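Local atomic coordinates of DegT/DnrJ/EryC1/StrS aminotransferase (Brucella abortus 2308, PDB entry 4QGR), a protein that binds pyridoxal 5'-phosphate and probably works as an aminotransferase of the DegT/DnrJ/EryC1/StrS family. Residues S30-E35 with L245-A250; E46-L51 with V60-N65; G103-F108 with E133-P138; D112-N117 with V281-E286; R273-L278 with A296-E301. One frame throughout, in Å; residues are numbered along the deposited sequence.

Interaction 1 of 5, residues S30-E35 with L245-A250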
# COMPACT_ATOMS: atom_id res chain seq x y z
N SER A 30 -7.42 -21.53 1.28
CA SER A 30 -7.38 -22.45 0.16
C SER A 30 -8.40 -22.11 -0.92
O SER A 30 -8.13 -22.29 -2.11
CB SER A 30 -7.56 -23.88 0.66
OG SER A 30 -6.43 -24.20 1.43
N LYS A 31 -9.57 -21.64 -0.50
CA LYS A 31 -10.63 -21.27 -1.44
C LYS A 31 -10.16 -20.12 -2.33
O LYS A 31 -10.37 -20.14 -3.54
CB LYS A 31 -11.91 -20.85 -0.71
CG LYS A 31 -13.05 -20.37 -1.60
CD LYS A 31 -14.24 -19.84 -0.77
CE LYS A 31 -15.35 -19.23 -1.66
NZ LYS A 31 -15.03 -17.90 -2.31
N VAL A 32 -9.53 -19.11 -1.72
CA VAL A 32 -9.03 -17.98 -2.49
C VAL A 32 -7.93 -18.43 -3.45
O VAL A 32 -7.90 -18.05 -4.65
CB VAL A 32 -8.52 -16.85 -1.57
CG1 VAL A 32 -7.72 -15.82 -2.33
CG2 VAL A 32 -9.70 -16.18 -0.84
N VAL A 33 -6.98 -19.18 -2.93
CA VAL A 33 -5.88 -19.70 -3.75
C VAL A 33 -6.43 -20.41 -5.01
O VAL A 33 -5.97 -20.12 -6.15
CB VAL A 33 -4.94 -20.60 -2.94
CG1 VAL A 33 -3.98 -21.36 -3.87
CG2 VAL A 33 -4.16 -19.76 -1.93
N ALA A 34 -7.42 -21.28 -4.82
CA ALA A 34 -7.98 -22.09 -5.90
C ALA A 34 -8.77 -21.27 -6.92
O ALA A 34 -8.71 -21.55 -8.12
CB ALA A 34 -8.87 -23.19 -5.32
N GLU A 35 -9.47 -20.25 -6.45
CA GLU A 35 -10.44 -19.53 -7.27
C GLU A 35 -9.79 -18.52 -8.21
O GLU A 35 -10.35 -18.21 -9.25
CB GLU A 35 -11.52 -18.89 -6.40
CG GLU A 35 -12.52 -19.91 -5.86
CD GLU A 35 -13.74 -19.31 -5.15
OE1 GLU A 35 -13.72 -18.09 -4.80
OE2 GLU A 35 -14.72 -20.10 -4.97
N LEU A 245 -7.41 -4.06 -0.34
CA LEU A 245 -7.29 -5.25 0.52
C LEU A 245 -7.29 -6.51 -0.33
O LEU A 245 -8.24 -6.73 -1.12
CB LEU A 245 -8.46 -5.30 1.48
CG LEU A 245 -8.52 -6.43 2.51
CD1 LEU A 245 -7.45 -6.24 3.52
CD2 LEU A 245 -9.89 -6.46 3.21
N ASP A 246 -6.25 -7.33 -0.17
CA ASP A 246 -6.12 -8.54 -1.00
C ASP A 246 -7.30 -9.49 -0.66
O ASP A 246 -7.71 -9.60 0.50
CB ASP A 246 -4.85 -9.33 -0.70
CG ASP A 246 -3.57 -8.63 -1.06
OD1 ASP A 246 -3.52 -7.68 -1.93
OD2 ASP A 246 -2.53 -9.08 -0.44
N THR A 247 -7.80 -10.20 -1.66
CA THR A 247 -8.86 -11.19 -1.46
C THR A 247 -8.45 -12.19 -0.38
O THR A 247 -9.22 -12.55 0.49
CB THR A 247 -9.13 -11.97 -2.75
OG1 THR A 247 -9.37 -11.05 -3.82
CG2 THR A 247 -10.36 -12.85 -2.57
N ILE A 248 -7.19 -12.63 -0.45
CA ILE A 248 -6.71 -13.61 0.52
C ILE A 248 -6.76 -13.05 1.94
O ILE A 248 -7.09 -13.79 2.89
CB ILE A 248 -5.31 -14.11 0.11
CG1 ILE A 248 -5.00 -15.44 0.78
CG2 ILE A 248 -4.22 -13.08 0.35
CD1 ILE A 248 -3.75 -16.09 0.26
N GLN A 249 -6.51 -11.76 2.12
CA GLN A 249 -6.60 -11.18 3.46
C GLN A 249 -8.05 -10.94 3.87
O GLN A 249 -8.41 -11.10 5.07
CB GLN A 249 -5.78 -9.87 3.54
CG GLN A 249 -4.30 -10.06 3.34
CD GLN A 249 -3.68 -11.09 4.25
OE1 GLN A 249 -4.14 -11.31 5.38
NE2 GLN A 249 -2.58 -11.68 3.79
N ALA A 250 -8.91 -10.57 2.94
CA ALA A 250 -10.36 -10.47 3.27
C ALA A 250 -10.93 -11.82 3.78
O ALA A 250 -11.76 -11.87 4.70
CB ALA A 250 -11.16 -9.96 2.11
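This is a small, buried helix-to-helix contact held by van der Waals packing, with no hydrogen bond between the two segments, where Val32 near the end of helix 22-35 meets Thr247 and Ile248 in the first turn of helix 247-278. Val32 does most of the touching with its two methyls spread over neighbouring residues. Its CG1, anti to the backbone N (chi1 167°), rests on the start of the helix, 3.7 Å from Ile248 N and 3.8 Å from Ile248 CB. The other branch, CG2, turns to Thr247 and lies 3.8 Å from Thr247 CG2. A looser touch, 4.3 Å between Val33 CG2 and Ile248 CD1, widens the patch. Thr247 turns its methyl to Val32, while its hydroxyl OG1 is hydrogen-bonded to Arg37 O and Gly41 N in the link that follows helix 22-35. Glu43 of helix 42-55 packs on both Val32 and Thr247, while the second subunit closes in too, its Gln249 against Ile248 and its Arg18 against Val33.

Interaction 2 of 5, residues E46-L51 with V60-N65. With PLP (pyridoxal-5'-phosphate), chain E.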
# COMPACT_ATOMS: atom_id res chain seq x y z
N GLU A 46 -17.77 -9.07 0.49
CA GLU A 46 -18.41 -9.80 1.55
C GLU A 46 -17.95 -9.28 2.91
O GLU A 46 -18.77 -9.03 3.83
CB GLU A 46 -18.16 -11.31 1.35
CG GLU A 46 -18.82 -12.17 2.39
CD GLU A 46 -18.47 -13.66 2.26
OE1 GLU A 46 -17.75 -14.07 1.29
OE2 GLU A 46 -18.91 -14.38 3.20
N PHE A 47 -16.64 -9.10 3.05
CA PHE A 47 -16.11 -8.59 4.31
C PHE A 47 -16.58 -7.14 4.54
O PHE A 47 -16.95 -6.79 5.66
CB PHE A 47 -14.57 -8.75 4.37
CG PHE A 47 -13.93 -8.09 5.53
CD1 PHE A 47 -14.15 -8.57 6.82
CD2 PHE A 47 -13.10 -7.00 5.37
CE1 PHE A 47 -13.58 -7.97 7.90
CE2 PHE A 47 -12.52 -6.41 6.44
CZ PHE A 47 -12.75 -6.91 7.72
N GLU A 48 -16.58 -6.33 3.51
CA GLU A 48 -17.03 -4.92 3.68
C GLU A 48 -18.46 -4.91 4.24
O GLU A 48 -18.79 -4.13 5.13
CB GLU A 48 -16.98 -4.16 2.34
CG GLU A 48 -15.56 -3.85 1.85
CD GLU A 48 -15.51 -3.12 0.48
OE1 GLU A 48 -16.49 -3.20 -0.32
OE2 GLU A 48 -14.49 -2.48 0.19
N LYS A 49 -19.31 -5.77 3.70
CA LYS A 49 -20.71 -5.82 4.15
C LYS A 49 -20.89 -6.27 5.57
O LYS A 49 -21.60 -5.66 6.35
CB LYS A 49 -21.54 -6.71 3.24
CG LYS A 49 -21.85 -5.97 1.99
CD LYS A 49 -22.22 -6.86 0.84
CE LYS A 49 -22.07 -6.06 -0.45
NZ LYS A 49 -22.44 -6.87 -1.63
N LYS A 50 -20.20 -7.36 5.91
CA LYS A 50 -20.30 -7.93 7.24
C LYS A 50 -19.69 -7.00 8.28
O LYS A 50 -20.31 -6.77 9.34
CB LYS A 50 -19.69 -9.33 7.30
CG LYS A 50 -20.55 -10.32 6.52
CD LYS A 50 -20.02 -11.75 6.51
CE LYS A 50 -21.12 -12.68 5.95
NZ LYS A 50 -20.51 -13.78 5.14
N LEU A 51 -18.55 -6.39 7.95
CA LEU A 51 -17.95 -5.41 8.88
C LEU A 51 -18.84 -4.16 9.02
O LEU A 51 -19.05 -3.64 10.12
CB LEU A 51 -16.56 -4.98 8.45
CG LEU A 51 -15.78 -4.10 9.43
CD1 LEU A 51 -15.64 -4.74 10.80
CD2 LEU A 51 -14.41 -3.74 8.85
N VAL A 60 -18.36 0.51 3.87
CA VAL A 60 -17.02 0.08 4.28
C VAL A 60 -16.19 -0.04 3.02
O VAL A 60 -16.61 -0.72 2.05
CB VAL A 60 -17.02 -1.28 4.98
CG1 VAL A 60 -15.56 -1.74 5.27
CG2 VAL A 60 -17.88 -1.22 6.26
N ILE A 61 -15.07 0.67 3.02
CA ILE A 61 -14.19 0.71 1.85
C ILE A 61 -12.86 0.08 2.27
O ILE A 61 -11.99 0.74 2.87
CB ILE A 61 -13.98 2.14 1.36
CG1 ILE A 61 -15.31 2.86 1.07
CG2 ILE A 61 -13.10 2.13 0.11
CD1 ILE A 61 -15.79 3.67 2.25
N ALA A 62 -12.69 -1.19 1.92
CA ALA A 62 -11.45 -1.90 2.29
C ALA A 62 -10.28 -1.32 1.50
O ALA A 62 -10.47 -0.85 0.39
CB ALA A 62 -11.60 -3.41 2.05
N CYS A 63 -9.08 -1.31 2.09
CA CYS A 63 -7.88 -0.80 1.40
C CYS A 63 -6.64 -1.52 1.91
O CYS A 63 -6.75 -2.53 2.64
CB CYS A 63 -7.78 0.72 1.59
SG CYS A 63 -7.81 1.32 3.30
N ALA A 64 -5.46 -1.01 1.58
CA ALA A 64 -4.26 -1.78 1.75
C ALA A 64 -3.64 -1.77 3.13
O ALA A 64 -2.92 -2.71 3.47
CB ALA A 64 -3.20 -1.35 0.75
N ASN A 65 -3.86 -0.69 3.87
CA ASN A 65 -3.34 -0.55 5.20
C ASN A 65 -3.95 0.69 5.86
O ASN A 65 -4.66 1.47 5.22
CB ASN A 65 -1.79 -0.50 5.22
CG ASN A 65 -1.25 0.74 4.54
OD1 ASN A 65 -1.49 1.86 5.00
ND2 ASN A 65 -0.59 0.56 3.43
N1 PLP E . -2.93 4.81 13.29
C2 PLP E . -2.67 4.25 14.48
C2A PLP E . -3.18 4.84 15.77
C3 PLP E . -1.91 2.96 14.50
O3 PLP E . -1.69 2.38 15.67
C4 PLP E . -1.37 2.45 13.22
C4A PLP E . -0.65 1.17 12.99
O4A PLP E . -0.95 0.15 13.57
C5 PLP E . -1.73 3.18 12.00
C6 PLP E . -2.50 4.33 12.11
C5A PLP E . -1.24 2.71 10.64
O4P PLP E . -1.83 1.45 10.26
P PLP E . -1.00 0.42 9.35
O1P PLP E . -2.01 -0.61 8.83
O2P PLP E . -0.29 1.20 8.28
O3P PLP E . -0.05 -0.21 10.38
O HOH W 1 -12.62 -2.02 -1.83
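The carboxylate of Glu48 lies against the edge of strand 60-63, and the backbone N of Ala62 meets its OE2 on the anti side, 22° out of the carboxylate plane. The other flat group, the Phe47 ring, has Leu51 CB 4.2 Å above one face, toward the rim, and Phe195 packs against it edge-to-face. The bond from Ala62 N to Glu48 OE2 is nearly straight, 2.8 Å with an N-H...O angle of 168°. A water donates to the same OE2 and, weakly, to Ala62 O, and Arg222 adds a salt bridge to OE2. Arg222 also donates to Val60 O, which probably eases the approach of that carbonyl to the carboxylate, with Glu48 CD only 3.1 Å from Val60 O. Nearer the helix backbone Val60 packs closely, its CG2 3.3 Å from Glu48 O, and Leu51 CD2 reaches Val60 CG1 at 4.3 Å. Helix 42-55 packs on an outermost strand of the large mixed sheet, segment 46-51 running at 134° to strand 60-63. Beyond the strand, Asn65 caps the turn into helix 68-76 through Thr67 N and Asp68 N, and its OD1 comes within 3.6 Å of PLP O2P, in the cofactor pocket of this aminotransferase fold.

Interaction 3 of 5, residues G103-F108 with E133-P138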
# COMPACT_ATOMS: atom_id res chain seq x y z
N GLY A 103 1.08 17.31 1.79
CA GLY A 103 1.60 18.65 1.66
C GLY A 103 1.02 19.64 2.66
O GLY A 103 1.41 20.82 2.64
N ALA A 104 0.12 19.19 3.53
CA ALA A 104 -0.45 19.97 4.62
C ALA A 104 0.50 19.92 5.80
O ALA A 104 1.56 19.28 5.71
CB ALA A 104 -1.85 19.46 4.99
N GLU A 105 0.17 20.62 6.88
CA GLU A 105 1.00 20.58 8.09
C GLU A 105 0.20 20.03 9.24
O GLU A 105 -0.91 20.45 9.46
CB GLU A 105 1.50 21.96 8.52
CG GLU A 105 2.41 22.65 7.54
CD GLU A 105 3.15 23.81 8.16
OE1 GLU A 105 3.15 23.99 9.40
OE2 GLU A 105 3.72 24.59 7.40
N PRO A 106 0.75 19.06 9.94
CA PRO A 106 0.15 18.70 11.21
C PRO A 106 0.37 19.77 12.25
O PRO A 106 1.37 20.52 12.21
CB PRO A 106 0.87 17.40 11.59
CG PRO A 106 2.22 17.54 10.95
CD PRO A 106 1.99 18.32 9.67
N VAL A 107 -0.61 19.93 13.12
CA VAL A 107 -0.47 20.78 14.30
C VAL A 107 -0.73 19.87 15.48
O VAL A 107 -1.81 19.26 15.58
CB VAL A 107 -1.46 21.98 14.31
CG1 VAL A 107 -1.26 22.78 15.58
CG2 VAL A 107 -1.33 22.80 13.04
N PHE A 108 0.26 19.73 16.37
CA PHE A 108 0.19 18.77 17.46
C PHE A 108 -0.53 19.20 18.74
O PHE A 108 -0.31 20.28 19.23
CB PHE A 108 1.60 18.29 17.85
CG PHE A 108 2.28 17.46 16.79
CD1 PHE A 108 1.83 16.19 16.49
CD2 PHE A 108 3.43 17.93 16.18
CE1 PHE A 108 2.46 15.42 15.53
CE2 PHE A 108 4.09 17.15 15.25
CZ PHE A 108 3.60 15.88 14.93
N GLU A 133 -2.57 33.29 13.66
CA GLU A 133 -1.34 33.37 12.89
C GLU A 133 -1.62 33.65 11.38
O GLU A 133 -0.90 34.39 10.74
CB GLU A 133 -0.48 32.13 13.09
CG GLU A 133 0.84 32.22 12.32
CD GLU A 133 1.62 30.92 12.25
OE1 GLU A 133 1.15 29.93 12.81
OE2 GLU A 133 2.69 30.91 11.61
N GLY A 134 -2.66 33.07 10.81
CA GLY A 134 -3.10 33.40 9.45
C GLY A 134 -2.23 32.92 8.30
O GLY A 134 -2.31 33.44 7.20
N ARG A 135 -1.41 31.91 8.58
CA ARG A 135 -0.51 31.35 7.61
C ARG A 135 -1.08 30.05 6.99
O ARG A 135 -0.80 29.76 5.84
CB ARG A 135 0.81 31.09 8.33
CG ARG A 135 1.84 30.26 7.65
CD ARG A 135 3.13 30.16 8.48
NE ARG A 135 3.12 29.08 9.46
CZ ARG A 135 3.21 27.77 9.17
NH1 ARG A 135 3.35 27.34 7.92
NH2 ARG A 135 3.23 26.91 10.17
N LEU A 136 -1.81 29.26 7.77
CA LEU A 136 -2.49 28.05 7.31
C LEU A 136 -3.98 28.12 7.59
O LEU A 136 -4.43 28.84 8.50
CB LEU A 136 -1.96 26.83 8.05
CG LEU A 136 -0.47 26.54 8.00
CD1 LEU A 136 -0.13 25.46 9.02
CD2 LEU A 136 -0.06 26.12 6.60
N GLU A 137 -4.76 27.40 6.81
CA GLU A 137 -6.20 27.32 7.03
C GLU A 137 -6.50 26.00 7.74
O GLU A 137 -6.13 24.94 7.24
CB GLU A 137 -6.93 27.33 5.70
CG GLU A 137 -8.44 27.50 5.88
CD GLU A 137 -9.22 27.38 4.59
OE1 GLU A 137 -8.64 27.51 3.46
OE2 GLU A 137 -10.44 27.14 4.71
N PRO A 138 -7.16 26.06 8.90
CA PRO A 138 -7.60 24.80 9.51
C PRO A 138 -8.54 24.05 8.58
O PRO A 138 -9.50 24.64 8.02
CB PRO A 138 -8.35 25.26 10.78
CG PRO A 138 -8.00 26.68 10.97
CD PRO A 138 -7.62 27.24 9.65
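The shortest bond here runs from Arg135 NH1 to Glu105 OE2, 2.8 Å and nearly straight at 174°. Beside it Arg135 NH2 donates to Glu105 OE1 over 3.0 Å, so the guanidinium grips the carboxylate end-on, one nitrogen to each oxygen. The grip is twisted: both oxygens lie close to the guanidinium plane, but the two planes are 38° apart, and NH1 comes to OE2 from above the carboxylate. Arg135 gets there because its chain, extended as far as CD, bends at chi3 (87°) and swings the group toward the strand. A third donor, Arg135 NE, goes to Glu133 OE2 at 2.9 Å, which makes a three-residue salt-bridge network and helps to fix the rotation of the guanidinium. The segments belong to a beta-alpha-beta crossover: strand 105-109 leads through helix 120-133 to strand 137-141, parallel to it in the large mixed sheet, with strand 83-88 lying between the two. The network therefore spans that middle strand at the surface, joining the start of one strand to the turn just after the helix, where Gly134 takes a positive phi. Leu136 packs against the ion pair. Its CG lies 3.8 Å over one face of the Arg135 guanidinium, toward the rim, while its CD1 lies 3.6 Å from Glu105 OE1, the leucine and glutamate side chains crossing at about a right angle. Val107, two residues along from Glu105, packs on Ala84 and Phe86 of the intervening strand.

Interaction 4 of 5, residues D112-N117 with V281-E286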
# COMPACT_ATOMS: atom_id res chain seq x y z
N ASP A 112 -4.97 13.87 27.03
CA ASP A 112 -5.45 13.79 28.40
C ASP A 112 -4.59 12.79 29.18
O ASP A 112 -4.24 11.74 28.64
CB ASP A 112 -6.90 13.29 28.38
CG ASP A 112 -7.50 13.19 29.76
OD1 ASP A 112 -7.98 14.27 30.22
OD2 ASP A 112 -7.52 12.10 30.39
N PRO A 113 -4.26 13.11 30.45
CA PRO A 113 -3.35 12.24 31.23
C PRO A 113 -3.92 10.89 31.69
O PRO A 113 -3.14 10.03 32.16
CB PRO A 113 -2.99 13.10 32.45
CG PRO A 113 -4.15 14.02 32.61
CD PRO A 113 -4.59 14.35 31.19
N ASP A 114 -5.23 10.70 31.55
CA ASP A 114 -5.89 9.45 31.91
C ASP A 114 -6.37 8.62 30.71
O ASP A 114 -6.15 7.40 30.66
CB ASP A 114 -7.08 9.73 32.83
CG ASP A 114 -6.68 10.45 34.13
OD1 ASP A 114 -5.58 10.25 34.66
OD2 ASP A 114 -7.45 11.31 34.55
N SER A 115 -7.02 9.26 29.74
CA SER A 115 -7.49 8.57 28.57
C SER A 115 -6.41 8.38 27.48
O SER A 115 -6.58 7.55 26.59
CB SER A 115 -8.68 9.34 27.99
OG SER A 115 -8.24 10.50 27.29
N TYR A 116 -5.36 9.20 27.52
CA TYR A 116 -4.31 9.24 26.50
C TYR A 116 -4.82 9.66 25.13
O TYR A 116 -4.14 9.47 24.10
CB TYR A 116 -3.58 7.89 26.40
CG TYR A 116 -3.14 7.33 27.72
CD1 TYR A 116 -2.48 8.12 28.65
CD2 TYR A 116 -3.39 5.99 28.06
CE1 TYR A 116 -2.06 7.61 29.86
CE2 TYR A 116 -2.95 5.48 29.27
CZ TYR A 116 -2.28 6.30 30.17
OH TYR A 116 -1.87 5.82 31.40
N ASN A 117 -6.01 10.27 25.12
CA ASN A 117 -6.64 10.74 23.90
C ASN A 117 -6.67 12.29 23.81
O ASN A 117 -6.54 12.97 24.82
CB ASN A 117 -8.05 10.13 23.77
CG ASN A 117 -8.01 8.67 23.36
OD1 ASN A 117 -7.08 8.25 22.68
ND2 ASN A 117 -9.06 7.92 23.68
N VAL A 281 -1.40 -0.18 43.27
CA VAL A 281 0.05 -0.13 43.12
C VAL A 281 0.52 0.59 41.84
O VAL A 281 1.66 1.04 41.78
CB VAL A 281 0.70 -1.53 43.17
CG1 VAL A 281 0.61 -2.13 44.56
CG2 VAL A 281 0.09 -2.48 42.13
N VAL A 282 -0.33 0.66 40.81
CA VAL A 282 -0.00 1.40 39.61
C VAL A 282 -1.25 2.14 39.12
O VAL A 282 -2.34 1.89 39.58
CB VAL A 282 0.52 0.50 38.46
CG1 VAL A 282 1.88 -0.09 38.81
CG2 VAL A 282 -0.47 -0.58 38.07
N LYS A 283 -1.06 3.03 38.15
CA LYS A 283 -2.17 3.75 37.58
C LYS A 283 -2.76 2.90 36.47
O LYS A 283 -2.06 2.53 35.54
CB LYS A 283 -1.70 5.11 37.09
CG LYS A 283 -2.76 5.98 36.46
CD LYS A 283 -2.26 7.43 36.41
CE LYS A 283 -3.32 8.40 35.93
NZ LYS A 283 -3.86 7.95 34.64
N VAL A 284 -4.04 2.60 36.58
CA VAL A 284 -4.69 1.66 35.67
C VAL A 284 -5.61 2.41 34.70
O VAL A 284 -6.13 3.48 35.01
CB VAL A 284 -5.45 0.51 36.39
CG1 VAL A 284 -4.51 -0.33 37.25
CG2 VAL A 284 -6.60 1.04 37.24
N PRO A 285 -5.80 1.85 33.51
CA PRO A 285 -6.68 2.45 32.52
C PRO A 285 -8.16 2.18 32.82
O PRO A 285 -8.76 1.23 32.33
CB PRO A 285 -6.20 1.79 31.22
CG PRO A 285 -5.76 0.41 31.65
CD PRO A 285 -5.11 0.64 32.99
N GLU A 286 -8.79 3.03 33.61
CA GLU A 286 -10.22 2.86 33.92
C GLU A 286 -11.11 2.97 32.67
O GLU A 286 -10.82 3.75 31.77
CB GLU A 286 -10.66 3.88 34.98
CG GLU A 286 -10.06 3.62 36.34
CD GLU A 286 -10.82 2.54 37.09
OE1 GLU A 286 -12.07 2.64 37.16
OE2 GLU A 286 -10.17 1.61 37.62
O HOH W 2 -9.12 5.68 31.04
O HOH W 3 -3.46 3.92 32.73
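Lys283 reaches Asp114 with its chain stretched out, CG anti to the backbone N (chi1 -180°), until a bend at chi4 (-54°) turns NZ onto the carboxylate. Asp114 meets it with CG anti to its own carbonyl carbon, and the two side chains cross at about a right angle. The salt bridge is 2.9 Å from Lys283 NZ to Asp114 OD1, on the anti side of that oxygen and 17° out of the carboxylate plane. A second, weak bond, 3.3 Å from Lys283 NZ to Pro113 O, brings in the backbone of the turn. Waters bridge the loops: one donates to Glu286 O and weakly to Asp114 O, another to Tyr116 OH at 2.8 Å and weakly to Lys283 O. Tyr116 OH also hydrogen-bonds to Glu301, and one face of its ring has Asp114 O 3.9 Å above its centre. The contact joins the loop after strand 105-109 of the large sheet to the loop after helix 247-278, in the C-terminal part. Asp112 OD2 accepts from both Asp114 N and Ser115 N, an Asx turn and Asx motif, followed by an ST turn at Ser115, while the 281-286 loop carries an inverse gamma turn at Pro285.

Interaction 5 of 5, residues R273-L278 with A296-E301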
# COMPACT_ATOMS: atom_id res chain seq x y z
N ARG A 273 -10.19 -7.33 35.26
CA ARG A 273 -9.45 -8.10 36.26
C ARG A 273 -8.08 -7.45 36.55
O ARG A 273 -7.68 -7.36 37.73
CB ARG A 273 -9.33 -9.57 35.86
CG ARG A 273 -8.88 -10.48 36.99
CD ARG A 273 -9.21 -11.92 36.62
NE ARG A 273 -8.88 -12.83 37.72
CZ ARG A 273 -7.74 -13.50 37.87
NH1 ARG A 273 -6.76 -13.43 36.97
NH2 ARG A 273 -7.59 -14.29 38.93
N TYR A 274 -7.36 -7.00 35.53
CA TYR A 274 -6.13 -6.24 35.81
C TYR A 274 -6.44 -4.98 36.62
O TYR A 274 -5.72 -4.65 37.57
CB TYR A 274 -5.47 -5.77 34.53
CG TYR A 274 -4.49 -6.65 33.79
CD1 TYR A 274 -3.43 -7.32 34.44
CD2 TYR A 274 -4.55 -6.73 32.39
CE1 TYR A 274 -2.50 -8.05 33.72
CE2 TYR A 274 -3.64 -7.45 31.66
CZ TYR A 274 -2.59 -8.10 32.33
OH TYR A 274 -1.67 -8.78 31.59
N ASN A 275 -7.46 -4.24 36.20
CA ASN A 275 -7.72 -2.92 36.82
C ASN A 275 -8.00 -3.09 38.32
O ASN A 275 -7.40 -2.39 39.13
CB ASN A 275 -8.87 -2.17 36.14
CG ASN A 275 -8.46 -1.57 34.78
OD1 ASN A 275 -7.28 -1.54 34.41
ND2 ASN A 275 -9.44 -1.05 34.07
N GLU A 276 -8.86 -4.05 38.67
CA GLU A 276 -9.24 -4.26 40.07
C GLU A 276 -8.06 -4.76 40.90
O GLU A 276 -7.92 -4.40 42.05
CB GLU A 276 -10.45 -5.21 40.18
CG GLU A 276 -11.72 -4.56 39.65
CD GLU A 276 -12.06 -3.22 40.34
OE1 GLU A 276 -12.00 -3.16 41.60
OE2 GLU A 276 -12.36 -2.22 39.64
N ALA A 277 -7.16 -5.54 40.30
CA ALA A 277 -6.07 -6.13 41.06
C ALA A 277 -4.89 -5.18 41.20
O ALA A 277 -4.08 -5.33 42.13
CB ALA A 277 -5.63 -7.44 40.41
N LEU A 278 -4.76 -4.23 40.27
CA LEU A 278 -3.55 -3.39 40.19
C LEU A 278 -3.72 -1.94 40.61
O LEU A 278 -2.73 -1.23 40.77
CB LEU A 278 -2.98 -3.44 38.76
CG LEU A 278 -2.39 -4.79 38.35
CD1 LEU A 278 -2.08 -4.80 36.86
CD2 LEU A 278 -1.15 -5.12 39.16
N ALA A 296 -6.56 -2.71 22.37
CA ALA A 296 -5.41 -2.98 21.54
C ALA A 296 -4.17 -3.10 22.39
O ALA A 296 -3.28 -3.90 22.08
CB ALA A 296 -5.26 -1.88 20.53
N GLN A 297 -4.08 -2.29 23.45
CA GLN A 297 -3.05 -2.42 24.47
C GLN A 297 -3.69 -2.18 25.84
O GLN A 297 -4.67 -1.41 25.95
CB GLN A 297 -1.90 -1.39 24.30
CG GLN A 297 -1.28 -1.40 22.91
CD GLN A 297 -0.50 -2.64 22.58
OE1 GLN A 297 -0.11 -3.39 23.47
NE2 GLN A 297 -0.21 -2.83 21.26
N TYR A 298 -3.08 -2.76 26.87
CA TYR A 298 -3.48 -2.57 28.26
C TYR A 298 -2.32 -1.80 28.89
O TYR A 298 -1.25 -2.36 29.13
CB TYR A 298 -3.74 -3.88 28.97
CG TYR A 298 -4.14 -3.62 30.42
CD1 TYR A 298 -3.16 -3.49 31.42
CD2 TYR A 298 -5.44 -3.36 30.75
CE1 TYR A 298 -3.52 -3.19 32.75
CE2 TYR A 298 -5.80 -3.04 32.08
CZ TYR A 298 -4.83 -2.94 33.05
OH TYR A 298 -5.17 -2.64 34.37
N SER A 299 -2.51 -0.49 29.06
CA SER A 299 -1.44 0.41 29.40
C SER A 299 -1.60 1.01 30.80
O SER A 299 -2.61 1.70 31.08
CB SER A 299 -1.37 1.53 28.37
OG SER A 299 -1.04 1.02 27.06
N ILE A 300 -0.58 0.81 31.62
CA ILE A 300 -0.50 1.28 33.00
C ILE A 300 0.58 2.36 33.10
O ILE A 300 1.35 2.54 32.17
CB ILE A 300 -0.17 0.16 33.99
CG1 ILE A 300 1.20 -0.46 33.67
CG2 ILE A 300 -1.29 -0.86 33.94
CD1 ILE A 300 1.87 -1.20 34.78
N GLU A 301 0.62 3.07 34.21
CA GLU A 301 1.77 3.90 34.54
C GLU A 301 2.32 3.46 35.87
O GLU A 301 1.58 3.17 36.79
CB GLU A 301 1.42 5.38 34.58
CG GLU A 301 0.87 5.93 33.28
CD GLU A 301 0.22 7.29 33.46
OE1 GLU A 301 0.74 8.09 34.24
OE2 GLU A 301 -0.81 7.55 32.83
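Tyr298 leaves strand 298-301 with CG anti to its backbone N (chi1 179°), which sends the ring straight out from CB toward helix 247-278. At the root of the ring CG meets Tyr274 CD2 at 3.7 Å, and CD1 lies at the same distance from that atom. Tyr274 CD2 sits over the centre of the Tyr298 ring, 3.5 Å above its plane; the rings stack face-to-face with centroids 4.4 Å apart, though tilted by 29°. Further out, CE1 and CE2 both lie 3.7 Å from Tyr274 CB, CE2 also 3.1 Å from Asn275 OD1, and CZ comes to 3.3 Å from Tyr274 CB. The tip, OH, donates to Asn275 OD1 at the ring edge, modelled 2.4 Å apart, too short for the exact distance to be trusted. Asn275 ND2 donates to Pro285 O, in the loop after the helix. Tyr274 OH goes to Pro357 O. Around the pair, Trp295 meets the Tyr298 ring, Leu356 of the paired strand 353-356 touches both tyrosines, and Ile370 of helix 364-377 packs on Tyr274.

Overall arrangement
From the N terminus, interaction 1 opens first, and its long loop closes only when the chain enters helix 247-278. Interactions 2 and 3 nest within that loop: the first closes a short helix-to-strand connection at one edge of the large sheet, the second a crossover toward its other side. Interaction 4 opens right after segment 103-108, and its segments alternate with those of both interaction 1 and interaction 3. It also crosses interaction 5, which closes last, and the two lie side by side, centres about 9 Å apart. Interactions 1 and 5 use opposite ends of helix 247-278, which thereby links the subunit interface to the small two-stranded sheet.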